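Local coordinates for protein dipeptidase AC. Metallo peptidase. MEROPS family M19 (Rhodobacter sphaeroides, PDB 3LY0) that probably hydrolyses dipeptides at a two-zinc site and here holds a phosphinate mimic of L-Ala-D-Ala, at residues P337-R340 and K341-E345; Y348-L351 and E352-W355; V123-C126 and H127-I131. All coordinates share one frame; numbering follows the deposited sequence.

Contact 1 (P337-R340 and K341-E345); sequences PLMR and KLCHE
Arg340 O receives the backbone N-H groups of both His344 and Glu345, because the helical chain that is regular from Pro337 onward widens here into a pi-type turn. His344 N makes the ordinary i to i+4 bond, 3.0 Å from Arg340 O, and Glu345 N adds a second one to the same oxygen that is almost straight, with an N-H...O angle of 175°. The two donors approach from opposite faces of the carbonyl plane, gripping the oxygen between them. His344 also sets its imidazole against this oxygen: with CG lodged in the narrow space between backbone N and carbonyl carbon (chi1 61°), the ring is carried back until Arg340 O stands 3.9 Å above the His344 ring plane, over its centre. The ring's rotation is further fixed through ND1, which is hydrogen-bonded to Pro8 O. Across the same turn, the Arg340 and Glu345 side chains run alongside each other in the same direction. Glu345 OE2 lies at the edge of the guanidinium, but Arg340 NE to Glu345 OE2 is 3.9 Å, a long salt bridge with the two planes turned 56° apart. Pro337 CA lies against one face of that guanidinium. The other carboxylate oxygen is engaged through water, which donates to Glu345 OE1 at 2.7 Å and to Pro337 O at 2.8 Å. Lys341 reaches out to a salt bridge with Asp299. On another flank Leu338 CG meets Leu342 CD1 at 3.8 Å, the two branched ends crossing at a slant. Helix 322-332 covers Met339, Leu342 and Cys343 with Met329 and Gln326, and strand 9-11 borders Cys343 and His344 through Val9 and Phe10.

Contact 2 (Y348-L351 and E352-W355); sequences YGLL and ERTW. Unlike the reference sequence in segment 352-355: Thr354 (reference Ser).
Leu351 and Trp355 lie side by side and point the same way, with Leu351 CD2 set over the face of the indole: the methyl is 4.0 Å from the centroid of the Trp355 six-membered ring and 16° off its normal, a CH-pi contact. The second methyl, CD1, reaches the outer rim of the same ring at CZ3 and CH2. Arg353 is oriented quite differently. Its chain folds back at chi3 (-64°), laying one guanidinium face on the backbone, with Leu350 CA 3.5 Å above the Arg353 plane, while the Leu350 side chain crosses it at about a right angle. Thr354 turns its hydroxyl back to the preceding turn, and OG1 donates to Leu350 O at 2.9 Å from above the carbonyl plane, with Leu350 CD2 3.6 Å from Thr354 OG1. Leu351 O takes two backbone donors, Trp355 N at 2.8 Å, almost in line with the carbonyl, and Thr354 N at 3.2 Å from above its plane. With an alanine in place of Trp355, the methyls of Leu351 would probably lose their aromatic cover, and Arg160 O the indole NE1 that bonds to it. Near the end of helix 336-354, then, last-turn carbonyls find hydroxyl and amide donors, and the guanidinium, flat on the backbone, is hydrogen-bonded through NH2 to Arg258 O, while no acid of 348-355 pairs with it.

Contact 3 (V123-C126 and H127-I131); sequences VRSC and HADGI
The carboxylate of Asp129 lies flat against the backbone one turn earlier, with Ser125 O over its face and 3.4 Å from Asp129 CG. The same Ser125 O accepts the Asp129 backbone N-H, and the carboxylate lies across it without a bond to it; Ser125 OG comes no nearer than 3.8 Å to Asp129 OD2. The other flat groups turn outward from the helix. His127 has its CG opposite the backbone N (chi1 -177°), which sends the imidazole off the helix while CB stays 3.4 Å from Arg124 O; the ring meets that of His344, planes at about 50°, and that of Tyr348 nearly perpendicular, and its ND1 is hydrogen-bonded to Tyr348 OH. The Arg124 guanidinium also reaches helix 336-354, through NE to Glu352. Cys126 is buried against Cys117 on a different flank of the helix, and works with the residue five places on. Its SG is 4.2 Å from Ile131 CG2, and its CB is packed more closely, 3.3 Å from Ile131 O. The contact of SG with Ile131 CG2 bridges the end of the helix: Ile131 N donates to Cys126 O at 3.0 Å, and inside it Gly130 N bonds to His127 O at 3.3 Å. Gly130 makes the reversal with a positive phi of 67°, a value that favours glycine, and its carbonyl accepts from Lys46 NZ. The two nested bonds and a glycine in left-handed helical conformation define a Schellman motif, and the Cys126-Ile131 contact is the apolar pair that commonly goes with it. Here it stops helix 120-129 and turns the chain straight into strand 132-139, completing the beta-alpha-beta unit that starts at strand 114-116, as in the TIM-barrel clan to which M19 peptidases belong.

Contacts 1 and 2 follow each other along helix 336-354, their centres 15 Å apart, and contact 3, on helix 120-129, docks against both, its centre 16 Å from each of theirs. His127 is the hub: its CE1 packs 3.5 Å from His344 CE1 of contact 1, and its ND1 is 2.7 Å from Tyr348 OH of contact 2, a probable hydrogen bond. A second tie to contact 2 is the salt bridge of Arg124 NE with Glu352 OE1, at 2.8 Å. Contacts 1 and 3 lie away from the zinc ions and the inhibitor; contact 2 comes closer, the Leu351 side chain lying about 12 Å from that of the zinc ligand His13.

Contact 1 (P337-R340 and K341-E345)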
loop_
_atom_site.group_PDB
_atom_site.type_symbol
_atom_site.label_atom_id
_atom_site.label_comp_id
_atom_site.label_asym_id
_atom_site.label_seq_id
_atom_site.Cartn_x
_atom_site.Cartn_y
_atom_site.Cartn_z
ATOM N N PRO A 337 -22.239 5.189 -8.784
ATOM C CA PRO A 337 -21.721 6.018 -7.693
ATOM C C PRO A 337 -20.784 5.217 -6.788
ATOM O O PRO A 337 -19.763 5.752 -6.352
ATOM C CB PRO A 337 -22.985 6.429 -6.934
ATOM C CG PRO A 337 -24.064 6.386 -7.972
ATOM C CD PRO A 337 -23.712 5.231 -8.863
ATOM N N LEU A 338 -21.127 3.964 -6.513
ATOM C CA LEU A 338 -20.266 3.121 -5.694
ATOM C C LEU A 338 -18.946 2.865 -6.417
ATOM O O LEU A 338 -17.880 2.950 -5.809
ATOM C CB LEU A 338 -20.956 1.806 -5.330
ATOM C CG LEU A 338 -20.081 0.819 -4.546
ATOM C CD1 LEU A 338 -19.558 1.436 -3.259
ATOM C CD2 LEU A 338 -20.859 -0.456 -4.243
ATOM N N MET A 339 -19.007 2.580 -7.716
ATOM C CA MET A 339 -17.784 2.386 -8.493
ATOM C C MET A 339 -16.844 3.599 -8.391
ATOM O O MET A 339 -15.633 3.448 -8.244
ATOM C CB MET A 339 -18.096 2.097 -9.961
ATOM C CG MET A 339 -18.768 0.761 -10.210
ATOM S SD MET A 339 -17.718 -0.683 -9.884
ATOM C CE MET A 339 -16.316 -0.357 -10.958
ATOM N N ARG A 340 -17.383 4.812 -8.479
ATOM C CA ARG A 340 -16.540 5.999 -8.388
ATOM C C ARG A 340 -15.888 6.124 -7.008
ATOM O O ARG A 340 -14.711 6.499 -6.890
ATOM C CB ARG A 340 -17.331 7.261 -8.738
ATOM C CG ARG A 340 -17.702 7.309 -10.213
ATOM C CD ARG A 340 -18.246 8.675 -10.607
ATOM N NE ARG A 340 -19.547 8.947 -10.003
ATOM C CZ ARG A 340 -20.707 8.582 -10.538
ATOM N NH1 ARG A 340 -20.736 7.915 -11.685
ATOM N NH2 ARG A 340 -21.843 8.875 -9.924
ATOM N N LYS A 341 -16.654 5.801 -5.972
ATOM C CA LYS A 341 -16.115 5.788 -4.610
ATOM C C LYS A 341 -14.948 4.805 -4.480
ATOM O O LYS A 341 -13.880 5.162 -3.965
ATOM C CB LYS A 341 -17.204 5.439 -3.596
ATOM C CG LYS A 341 -18.236 6.539 -3.385
ATOM C CD LYS A 341 -19.290 6.063 -2.411
ATOM C CE LYS A 341 -20.342 7.127 -2.153
ATOM N NZ LYS A 341 -21.249 6.710 -1.049
ATOM N N LEU A 342 -15.164 3.573 -4.936
ATOM C CA LEU A 342 -14.169 2.516 -4.801
ATOM C C LEU A 342 -12.942 2.796 -5.661
ATOM O O LEU A 342 -11.823 2.429 -5.305
ATOM C CB LEU A 342 -14.769 1.168 -5.201
ATOM C CG LEU A 342 -15.934 0.699 -4.340
ATOM C CD1 LEU A 342 -16.524 -0.563 -4.930
ATOM C CD2 LEU A 342 -15.485 0.453 -2.896
ATOM N N CYS A 343 -13.144 3.454 -6.793
ATOM C CA CYS A 343 -12.052 3.692 -7.726
ATOM C C CYS A 343 -11.152 4.866 -7.352
ATOM O O CYS A 343 -9.936 4.790 -7.540
ATOM C CB CYS A 343 -12.572 3.842 -9.166
ATOM S SG CYS A 343 -13.109 2.272 -9.913
ATOM N N HIS A 344 -11.735 5.951 -6.841
ATOM C CA HIS A 344 -10.910 7.084 -6.431
ATOM C C HIS A 344 -11.509 8.025 -5.387
ATOM O O HIS A 344 -10.763 8.636 -4.624
ATOM C CB HIS A 344 -10.478 7.913 -7.649
ATOM C CG HIS A 344 -11.621 8.492 -8.427
ATOM N ND1 HIS A 344 -12.067 7.942 -9.609
ATOM C CD2 HIS A 344 -12.404 9.576 -8.198
ATOM C CE1 HIS A 344 -13.076 8.656 -10.075
ATOM N NE2 HIS A 344 -13.306 9.651 -9.236
ATOM N N GLU A 345 -12.828 8.198 -5.372
ATOM C CA GLU A 345 -13.390 9.247 -4.514
ATOM C C GLU A 345 -13.101 9.008 -3.036
ATOM O O GLU A 345 -12.842 9.948 -2.286
ATOM C CB GLU A 345 -14.896 9.429 -4.742
ATOM C CG GLU A 345 -15.263 9.920 -6.138
ATOM C CD GLU A 345 -16.761 10.071 -6.328
ATOM O OE1 GLU A 345 -17.524 9.657 -5.433
ATOM O OE2 GLU A 345 -17.179 10.587 -7.387
HETATM O O HOH W 1 -19.932 8.547 -6.046
#

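Contact 2 (Y348-L351 and E352-W355)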
loop_
_atom_site.group_PDB
_atom_site.type_symbol
_atom_site.label_atom_id
_atom_site.label_comp_id
_atom_site.label_asym_id
_atom_site.label_seq_id
_atom_site.Cartn_x
_atom_site.Cartn_y
_atom_site.Cartn_z
ATOM N N TYR A 348 -9.655 10.155 -2.094
ATOM C CA TYR A 348 -9.547 11.612 -2.074
ATOM C C TYR A 348 -10.173 12.194 -0.811
ATOM O O TYR A 348 -9.618 13.113 -0.213
ATOM C CB TYR A 348 -10.153 12.251 -3.332
ATOM C CG TYR A 348 -9.516 11.844 -4.645
ATOM C CD1 TYR A 348 -8.264 11.235 -4.693
ATOM C CD2 TYR A 348 -10.170 12.080 -5.846
ATOM C CE1 TYR A 348 -7.689 10.869 -5.902
ATOM C CE2 TYR A 348 -9.604 11.712 -7.062
ATOM C CZ TYR A 348 -8.363 11.106 -7.082
ATOM O OH TYR A 348 -7.796 10.742 -8.281
ATOM N N GLY A 349 -11.325 11.662 -0.413
ATOM C CA GLY A 349 -11.953 12.067 0.833
ATOM C C GLY A 349 -11.071 11.767 2.036
ATOM O O GLY A 349 -10.924 12.601 2.925
ATOM N N LEU A 350 -10.492 10.567 2.069
ATOM C CA LEU A 350 -9.592 10.186 3.151
ATOM C C LEU A 350 -8.415 11.171 3.257
ATOM O O LEU A 350 -8.028 11.586 4.360
ATOM C CB LEU A 350 -9.095 8.748 2.933
ATOM C CG LEU A 350 -8.088 8.182 3.949
ATOM C CD1 LEU A 350 -6.667 8.692 3.704
ATOM C CD2 LEU A 350 -8.519 8.460 5.388
ATOM N N LEU A 351 -7.842 11.539 2.116
ATOM C CA LEU A 351 -6.719 12.472 2.128
ATOM C C LEU A 351 -7.137 13.798 2.738
ATOM O O LEU A 351 -6.393 14.386 3.515
ATOM C CB LEU A 351 -6.144 12.679 0.729
ATOM C CG LEU A 351 -5.534 11.436 0.072
ATOM C CD1 LEU A 351 -5.096 11.770 -1.353
ATOM C CD2 LEU A 351 -4.379 10.878 0.900
ATOM N N GLU A 352 -8.341 14.254 2.412
ATOM C CA GLU A 352 -8.820 15.527 2.940
ATOM C C GLU A 352 -9.049 15.428 4.448
ATOM O O GLU A 352 -8.723 16.357 5.199
ATOM C CB GLU A 352 -10.080 15.983 2.190
ATOM C CG GLU A 352 -9.790 16.365 0.742
ATOM C CD GLU A 352 -11.037 16.660 -0.076
ATOM O OE1 GLU A 352 -10.929 17.452 -1.034
ATOM O OE2 GLU A 352 -12.111 16.106 0.239
ATOM N N ARG A 353 -9.580 14.293 4.899
ATOM C CA ARG A 353 -9.789 14.084 6.325
ATOM C C ARG A 353 -8.489 13.990 7.116
ATOM O O ARG A 353 -8.474 14.253 8.318
ATOM C CB ARG A 353 -10.629 12.830 6.583
ATOM C CG ARG A 353 -12.034 12.892 6.020
ATOM C CD ARG A 353 -12.939 11.841 6.652
ATOM N NE ARG A 353 -12.537 10.457 6.379
ATOM C CZ ARG A 353 -12.704 9.848 5.208
ATOM N NH1 ARG A 353 -13.237 10.500 4.185
ATOM N NH2 ARG A 353 -12.330 8.586 5.056
ATOM N N THR A 354 -7.402 13.627 6.443
ATOM C CA THR A 354 -6.130 13.358 7.110
ATOM C C THR A 354 -5.178 14.542 7.046
ATOM O O THR A 354 -4.563 14.921 8.048
ATOM C CB THR A 354 -5.418 12.183 6.441
ATOM O OG1 THR A 354 -6.232 11.017 6.581
ATOM C CG2 THR A 354 -4.075 11.927 7.101
ATOM N N TRP A 355 -5.038 15.097 5.849
ATOM C CA TRP A 355 -4.124 16.202 5.620
ATOM C C TRP A 355 -4.793 17.517 6.004
ATOM O O TRP A 355 -4.123 18.545 6.127
ATOM C CB TRP A 355 -3.694 16.232 4.155
ATOM C CG TRP A 355 -2.804 15.080 3.718
ATOM C CD1 TRP A 355 -2.096 14.218 4.519
ATOM C CD2 TRP A 355 -2.526 14.687 2.370
ATOM N NE1 TRP A 355 -1.405 13.316 3.748
ATOM C CE2 TRP A 355 -1.647 13.583 2.427
ATOM C CE3 TRP A 355 -2.934 15.162 1.118
ATOM C CZ2 TRP A 355 -1.172 12.955 1.285
ATOM C CZ3 TRP A 355 -2.457 14.541 -0.012
ATOM C CH2 TRP A 355 -1.583 13.443 0.076
#

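Contact 3 (V123-C126 and H127-I131)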
loop_
_atom_site.group_PDB
_atom_site.type_symbol
_atom_site.label_atom_id
_atom_site.label_comp_id
_atom_site.label_asym_id
_atom_site.label_seq_id
_atom_site.Cartn_x
_atom_site.Cartn_y
_atom_site.Cartn_z
ATOM N N VAL A 123 -3.789 16.649 -5.685
ATOM C CA VAL A 123 -4.268 15.370 -6.179
ATOM C C VAL A 123 -5.534 15.536 -7.027
ATOM O O VAL A 123 -5.634 14.977 -8.116
ATOM C CB VAL A 123 -4.525 14.392 -5.023
ATOM C CG1 VAL A 123 -5.200 13.133 -5.544
ATOM C CG2 VAL A 123 -3.215 14.058 -4.301
ATOM N N ARG A 124 -6.499 16.297 -6.524
ATOM C CA ARG A 124 -7.743 16.498 -7.262
ATOM C C ARG A 124 -7.521 17.260 -8.567
ATOM O O ARG A 124 -8.191 16.992 -9.565
ATOM C CB ARG A 124 -8.785 17.210 -6.402
ATOM C CG ARG A 124 -9.372 16.361 -5.278
ATOM C CD ARG A 124 -10.630 17.029 -4.754
ATOM N NE ARG A 124 -11.197 16.390 -3.574
ATOM C CZ ARG A 124 -12.052 15.372 -3.617
ATOM N NH1 ARG A 124 -12.533 14.868 -2.494
ATOM N NH2 ARG A 124 -12.417 14.852 -4.783
ATOM N N SER A 125 -6.584 18.200 -8.564
ATOM C CA SER A 125 -6.286 18.951 -9.769
ATOM C C SER A 125 -5.684 18.010 -10.801
ATOM O O SER A 125 -6.037 18.055 -11.970
ATOM C CB SER A 125 -5.344 20.119 -9.475
ATOM O OG SER A 125 -5.127 20.888 -10.640
ATOM N N CYS A 126 -4.784 17.136 -10.360
ATOM C CA CYS A 126 -4.216 16.140 -11.257
ATOM C C CYS A 126 -5.296 15.255 -11.864
ATOM O O CYS A 126 -5.250 14.942 -13.055
ATOM C CB CYS A 126 -3.188 15.276 -10.522
ATOM S SG CYS A 126 -1.616 16.110 -10.216
ATOM N N HIS A 127 -6.267 14.861 -11.043
ATOM C CA HIS A 127 -7.353 14.005 -11.497
ATOM C C HIS A 127 -8.111 14.707 -12.617
ATOM O O HIS A 127 -8.337 14.133 -13.686
ATOM C CB HIS A 127 -8.293 13.660 -10.337
ATOM C CG HIS A 127 -9.394 12.717 -10.711
ATOM N ND1 HIS A 127 -9.353 11.367 -10.428
ATOM C CD2 HIS A 127 -10.562 12.928 -11.363
ATOM C CE1 HIS A 127 -10.453 10.792 -10.878
ATOM N NE2 HIS A 127 -11.201 11.717 -11.454
ATOM N N ALA A 128 -8.484 15.959 -12.377
ATOM C CA ALA A 128 -9.232 16.726 -13.372
ATOM C C ALA A 128 -8.442 16.919 -14.665
ATOM O O ALA A 128 -9.015 16.904 -15.761
ATOM C CB ALA A 128 -9.661 18.068 -12.800
ATOM N N ASP A 129 -7.130 17.076 -14.539
ATOM C CA ASP A 129 -6.265 17.363 -15.680
ATOM C C ASP A 129 -5.733 16.119 -16.391
ATOM O O ASP A 129 -5.058 16.234 -17.411
ATOM C CB ASP A 129 -5.090 18.250 -15.250
ATOM C CG ASP A 129 -5.518 19.671 -14.932
ATOM O OD1 ASP A 129 -6.665 20.032 -15.278
ATOM O OD2 ASP A 129 -4.713 20.420 -14.339
ATOM N N GLY A 130 -6.022 14.936 -15.854
ATOM C CA GLY A 130 -5.477 13.712 -16.419
ATOM C C GLY A 130 -3.965 13.576 -16.277
ATOM O O GLY A 130 -3.315 12.918 -17.089
ATOM N N ILE A 131 -3.401 14.207 -15.249
ATOM C CA ILE A 131 -1.983 14.064 -14.937
ATOM C C ILE A 131 -1.854 12.996 -13.852
ATOM O O ILE A 131 -2.584 13.024 -12.869
ATOM C CB ILE A 131 -1.402 15.384 -14.400
ATOM C CG1 ILE A 131 -1.582 16.509 -15.430
ATOM C CG2 ILE A 131 0.056 15.206 -13.989
ATOM C CD1 ILE A 131 -1.243 17.885 -14.891
#